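Local coordinates for galactan 1,3-beta-galactosidase (Phanerochaete chrysosporium, PDB 7BYS), which probably cleaves beta-1,3-galactan from its chain end to release galactose, and pairs a family 43 glycosidase domain with a calcium-binding carbohydrate-binding module, at residues Asn361-Ser364 and Thr365-Val369; Ser234-Arg237 and Thr238-Ser241. All coordinates share one frame; numbering follows the deposited sequence. Where two conformers were deposited one is given.

Interaction 1 of 2, residues Asn361-Ser364 and Thr365-Val369; sequences NGDS and TYRNV. With NAG (2-acetamido-2-deoxy-beta-D-glucopyranose), chain E.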
loop_
_atom_site.group_PDB
_atom_site.type_symbol
_atom_site.label_atom_id
_atom_site.label_comp_id
_atom_site.label_asym_id
_atom_site.label_seq_id
_atom_site.Cartn_x
_atom_site.Cartn_y
_atom_site.Cartn_z
ATOM N N ASN A 361 -14.830 -12.844 1.492
ATOM C CA ASN A 361 -14.727 -13.589 0.237
ATOM C C ASN A 361 -13.704 -14.694 0.470
ATOM O O ASN A 361 -12.495 -14.445 0.415
ATOM C CB ASN A 361 -14.309 -12.672 -0.904
ATOM C CG ASN A 361 -14.006 -13.422 -2.190
ATOM O OD1 ASN A 361 -14.305 -14.613 -2.327
ATOM N ND2 ASN A 361 -13.410 -12.727 -3.143
ATOM N N GLY A 362 -14.186 -15.910 0.718
ATOM C CA GLY A 362 -13.286 -17.013 0.985
ATOM C C GLY A 362 -12.676 -17.682 -0.224
ATOM O O GLY A 362 -11.969 -18.685 -0.064
ATOM N N ASP A 363 -12.910 -17.153 -1.423
ATOM C CA ASP A 363 -12.297 -17.696 -2.624
ATOM C C ASP A 363 -10.813 -17.363 -2.644
ATOM O O ASP A 363 -10.339 -16.474 -1.932
ATOM C CB ASP A 363 -12.906 -17.063 -3.882
ATOM C CG ASP A 363 -14.353 -17.434 -4.111
ATOM O OD1 ASP A 363 -14.917 -18.227 -3.329
ATOM O OD2 ASP A 363 -14.929 -16.935 -5.114
ATOM N N SER A 364 -10.078 -18.060 -3.509
ATOM C CA SER A 364 -8.704 -17.656 -3.769
ATOM C C SER A 364 -8.638 -16.510 -4.765
ATOM O O SER A 364 -7.555 -15.963 -4.991
ATOM C CB SER A 364 -7.908 -18.833 -4.332
ATOM O OG SER A 364 -8.539 -19.343 -5.492
ATOM N N THR A 365 -9.775 -16.144 -5.355
ATOM C CA THR A 365 -9.874 -15.196 -6.450
ATOM C C THR A 365 -10.899 -14.124 -6.094
ATOM O O THR A 365 -11.667 -14.253 -5.135
ATOM C CB THR A 365 -10.265 -15.913 -7.755
ATOM O OG1 THR A 365 -11.370 -16.790 -7.509
ATOM C CG2 THR A 365 -9.089 -16.742 -8.279
ATOM N N TYR A 366 -10.899 -13.056 -6.887
ATOM C CA TYR A 366 -11.791 -11.931 -6.652
ATOM C C TYR A 366 -13.228 -12.294 -7.000
ATOM O O TYR A 366 -13.496 -13.132 -7.863
ATOM C CB TYR A 366 -11.414 -10.769 -7.566
ATOM C CG TYR A 366 -10.307 -9.878 -7.066
ATOM C CD1 TYR A 366 -9.145 -10.406 -6.527
ATOM C CD2 TYR A 366 -10.436 -8.498 -7.126
ATOM C CE1 TYR A 366 -8.126 -9.577 -6.076
ATOM C CE2 TYR A 366 -9.427 -7.661 -6.684
ATOM C CZ TYR A 366 -8.282 -8.204 -6.154
ATOM O OH TYR A 366 -7.285 -7.352 -5.707
ATOM N N ARG A 367 -14.155 -11.639 -6.317
ATOM C CA ARG A 367 -15.544 -11.548 -6.738
ATOM C C ARG A 367 -15.844 -10.082 -7.033
ATOM O O ARG A 367 -14.960 -9.224 -6.983
ATOM C CB ARG A 367 -16.466 -12.105 -5.651
ATOM C CG ARG A 367 -16.265 -13.587 -5.402
ATOM C CD ARG A 367 -17.367 -14.118 -4.522
ATOM N NE ARG A 367 -17.154 -15.521 -4.187
ATOM C CZ ARG A 367 -18.077 -16.307 -3.647
ATOM N NH1 ARG A 367 -19.297 -15.842 -3.395
ATOM N NH2 ARG A 367 -17.781 -17.568 -3.364
ATOM N N ASN A 368 -17.100 -9.786 -7.343
ATOM C CA ASN A 368 -17.529 -8.396 -7.435
ATOM C C ASN A 368 -18.998 -8.329 -7.078
ATOM O O ASN A 368 -19.681 -9.347 -6.974
ATOM C CB ASN A 368 -17.306 -7.830 -8.831
ATOM C CG ASN A 368 -17.542 -8.849 -9.856
ATOM O OD1 ASN A 368 -18.682 -9.243 -10.088
ATOM N ND2 ASN A 368 -16.469 -9.332 -10.467
ATOM N N VAL A 369 -19.475 -7.106 -6.881
ATOM C CA VAL A 369 -20.854 -6.870 -6.475
ATOM C C VAL A 369 -21.372 -5.659 -7.238
ATOM O O VAL A 369 -20.668 -4.656 -7.388
ATOM C CB VAL A 369 -20.983 -6.712 -4.940
ATOM C CG1 VAL A 369 -20.278 -5.446 -4.441
ATOM C CG2 VAL A 369 -22.470 -6.744 -4.515
HETATM C C1 NAG E . -16.563 -10.393 -11.425
HETATM C C2 NAG E . -15.555 -10.296 -12.561
HETATM C C3 NAG E . -15.549 -11.532 -13.390
HETATM C C4 NAG E . -15.324 -12.766 -12.562
HETATM C C5 NAG E . -16.348 -12.873 -11.437
HETATM C C6 NAG E . -15.989 -14.031 -10.556
HETATM C C7 NAG E . -14.985 -8.002 -13.549
HETATM C C8 NAG E . -15.352 -6.784 -14.406
HETATM N N2 NAG E . -15.925 -9.111 -13.400
HETATM O O3 NAG E . -14.483 -11.418 -14.372
HETATM O O4 NAG E . -15.442 -13.937 -13.374
HETATM O O5 NAG E . -16.361 -11.651 -10.624
HETATM O O6 NAG E . -16.977 -14.178 -9.568
HETATM O O7 NAG E . -13.931 -8.044 -13.007
HETATM O O HOH W 1 -13.832 -15.846 -7.320
#

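Interaction 2 of 2, residues Ser234-Arg237 and Thr238-Ser241; sequences SATR and TWYS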
loop_
_atom_site.group_PDB
_atom_site.type_symbol
_atom_site.label_atom_id
_atom_site.label_comp_id
_atom_site.label_asym_id
_atom_site.label_seq_id
_atom_site.Cartn_x
_atom_site.Cartn_y
_atom_site.Cartn_z
ATOM N N SER A 234 -4.033 -10.212 12.433
ATOM C CA SER A 234 -3.329 -11.149 11.560
ATOM C C SER A 234 -4.235 -11.718 10.476
ATOM O O SER A 234 -3.795 -11.898 9.334
ATOM C CB SER A 234 -2.647 -12.261 12.364
ATOM O OG SER A 234 -3.503 -12.804 13.339
ATOM N N ALA A 235 -5.504 -11.998 10.800
ATOM C CA ALA A 235 -6.376 -12.625 9.814
ATOM C C ALA A 235 -6.570 -11.745 8.584
ATOM O O ALA A 235 -6.831 -12.256 7.490
ATOM C CB ALA A 235 -7.725 -12.990 10.444
ATOM N N THR A 236 -6.434 -10.425 8.736
ATOM C CA THR A 236 -6.673 -9.531 7.607
ATOM C C THR A 236 -5.501 -9.444 6.641
ATOM O O THR A 236 -5.649 -8.818 5.589
ATOM C CB THR A 236 -7.012 -8.100 8.055
ATOM O OG1 THR A 236 -5.845 -7.458 8.576
ATOM C CG2 THR A 236 -8.131 -8.075 9.093
ATOM N N ARG A 237 -4.345 -10.014 6.984
ATOM C CA ARG A 237 -3.165 -9.962 6.122
ATOM C C ARG A 237 -2.813 -8.512 5.790
ATOM O O ARG A 237 -2.719 -8.108 4.628
ATOM C CB ARG A 237 -3.358 -10.815 4.868
ATOM C CG ARG A 237 -3.876 -12.219 5.177
ATOM C CD ARG A 237 -4.155 -13.030 3.921
ATOM N NE ARG A 237 -5.219 -12.417 3.132
ATOM C CZ ARG A 237 -5.504 -12.740 1.875
ATOM N NH1 ARG A 237 -4.805 -13.676 1.237
ATOM N NH2 ARG A 237 -6.478 -12.096 1.238
ATOM N N THR A 238 -2.619 -7.731 6.859
ATOM C CA THR A 238 -2.341 -6.298 6.763
ATOM C C THR A 238 -3.449 -5.576 6.008
ATOM O O THR A 238 -3.197 -4.696 5.181
ATOM C CB THR A 238 -0.953 -5.990 6.189
ATOM O OG1 THR A 238 -0.021 -6.981 6.634
ATOM C CG2 THR A 238 -0.454 -4.643 6.701
ATOM N N TRP A 239 -4.697 -5.933 6.316
ATOM C CA TRP A 239 -5.838 -5.360 5.604
ATOM C C TRP A 239 -5.657 -5.512 4.095
ATOM O O TRP A 239 -5.935 -4.599 3.311
ATOM C CB TRP A 239 -6.079 -3.902 6.019
ATOM C CG TRP A 239 -6.459 -3.775 7.471
ATOM C CD1 TRP A 239 -5.677 -3.312 8.486
ATOM C CD2 TRP A 239 -7.702 -4.171 8.068
ATOM N NE1 TRP A 239 -6.363 -3.370 9.672
ATOM C CE2 TRP A 239 -7.614 -3.880 9.444
ATOM C CE3 TRP A 239 -8.894 -4.706 7.565
ATOM C CZ2 TRP A 239 -8.662 -4.130 10.336
ATOM C CZ3 TRP A 239 -9.943 -4.945 8.451
ATOM C CH2 TRP A 239 -9.818 -4.653 9.818
ATOM N N TYR A 240 -5.179 -6.693 3.697
ATOM C CA TYR A 240 -4.828 -7.020 2.311
ATOM C C TYR A 240 -3.882 -5.977 1.698
ATOM O O TYR A 240 -4.250 -5.170 0.836
ATOM C CB TYR A 240 -6.077 -7.250 1.454
ATOM C CG TYR A 240 -5.839 -8.077 0.209
ATOM C CD1 TYR A 240 -4.645 -8.007 -0.514
ATOM C CD2 TYR A 240 -6.825 -8.939 -0.248
ATOM C CE1 TYR A 240 -4.450 -8.791 -1.666
ATOM C CE2 TYR A 240 -6.643 -9.706 -1.357
ATOM C CZ TYR A 240 -5.479 -9.634 -2.068
ATOM O OH TYR A 240 -5.352 -10.430 -3.169
ATOM N N SER A 241 -2.628 -6.031 2.150
ATOM C CA SER A 241 -1.617 -5.124 1.621
ATOM C C SER A 241 -0.239 -5.648 1.984
ATOM O O SER A 241 -0.090 -6.628 2.724
ATOM C CB SER A 241 -1.837 -3.690 2.119
ATOM O OG SER A 241 -1.407 -3.546 3.463
HETATM O O HOH W 2 -4.305 -13.549 -2.073
#

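Interaction 1 of 2, residues Asn361-Ser364 and Thr365-Val369
The guanidinium of Arg367 meets the carboxylate of Asp363 at its edge, near its own plane, while the Asn361 amide approaches it obliquely. The grip is side-on: Arg367 NE lies 2.8 Å from Asp363 OD2, and Arg367 NH2 is 2.9 Å from Asp363 OD1. The two planes are turned 50° apart, so NE comes from above the carboxylate plane, whereas NH2 reaches OD1 on its syn side. An arginine chain extended from CG to NE (chi3 -176°) carries the group back across the turn. Within the same turn, Asn361 OD1 accepts from Asp363 N at 3.0 Å, forming an Asx turn, and Asn361 ND2 donates to Thr365 O at 3.1 Å, on a lone pair of that carbonyl. One water accepts a hydrogen bond from Thr365 OG1 and donates to Asp363 OD2 and Tyr366 O. At the start of strand 367-373, Asn368 carries the N-linked sugar. Arg367 and Asp420 bind beta-D-galactose in a structure of this protein, and here Arg367 NH2 is also hydrogen-bonded to a citrate, probably from the crystallisation liquor. A leucine in place of Arg367 would probably leave the Asp363 carboxylate without its charged mate and cost galactose a contact. Asp363, with the Ala418 carbonyl on NH1, probably fixes the rotation of the guanidinium, consistent with a second-shell role.

Interaction 2 of 2, residues Ser234-Arg237 and Thr238-Ser241
From Arg237 to Tyr240 the backbone keeps phi and psi both positive, so the short 3-10 segment 234-236 runs into a left-handed helical turn, unusual for a run without glycine. Two bonds span it: Tyr240 N to Thr236 O at 2.9 Å, and Ser241 N to Arg237 O at 3.2 Å. The side chains reinforce this. Thr236 OG1, placed between its backbone N and carbonyl carbon (chi1 72°), accepts from Trp239 N at 3.0 Å and is also hydrogen-bonded to Pro233 O. The same rotation sends Thr236 CG2 over the indole face in a CH-pi contact, 3.7 Å from the centroid of the six-membered ring of Trp239. Bent at chi3 (-64°), the Arg237 side chain lies beside Tyr240 and points the same way; Arg237 CZ stands 4.8 Å from the Tyr240 ring centroid, a cation-pi contact with the planes 64° apart. Asp385 takes both polar ends, as a salt bridge from Arg237 NH2 and a hydrogen bond with Tyr240 OH. Ser241 OG donates to Thr238 O at 2.7 Å. The turn links strand 229-230 to strand 242-249, joining successive sheets of the family 43 propeller; Arg259 of strand 252-259 holds the carbonyls of Trp239 and Tyr240, Ile284 of strand 283-284 packs on Thr238 and Trp239, and His286 stacks on the indole.

How the interactions relate
Interaction 1 lies at the surface of the carbohydrate-binding module, where ionic and water-mediated bonds probably help order a loop beside a sugar site. Interaction 2 is largely buried in the catalytic domain, and relies on backbone bonds and aromatic faces to set a left-handed turn just before Gln242, which binds galactose in another structure of this protein. Chemistry here follows place in the fold. They share no strand, yet they meet at the domain interface: Tyr366 CE1 packs 4.1 Å from Tyr240 OH, and both tyrosines touch Pro384. The loop from Pro384 to Ser386 serves both, since Asp385 meets the side chains of Arg237 and Tyr240, while Ser386 is hydrogen-bonded to Asn361.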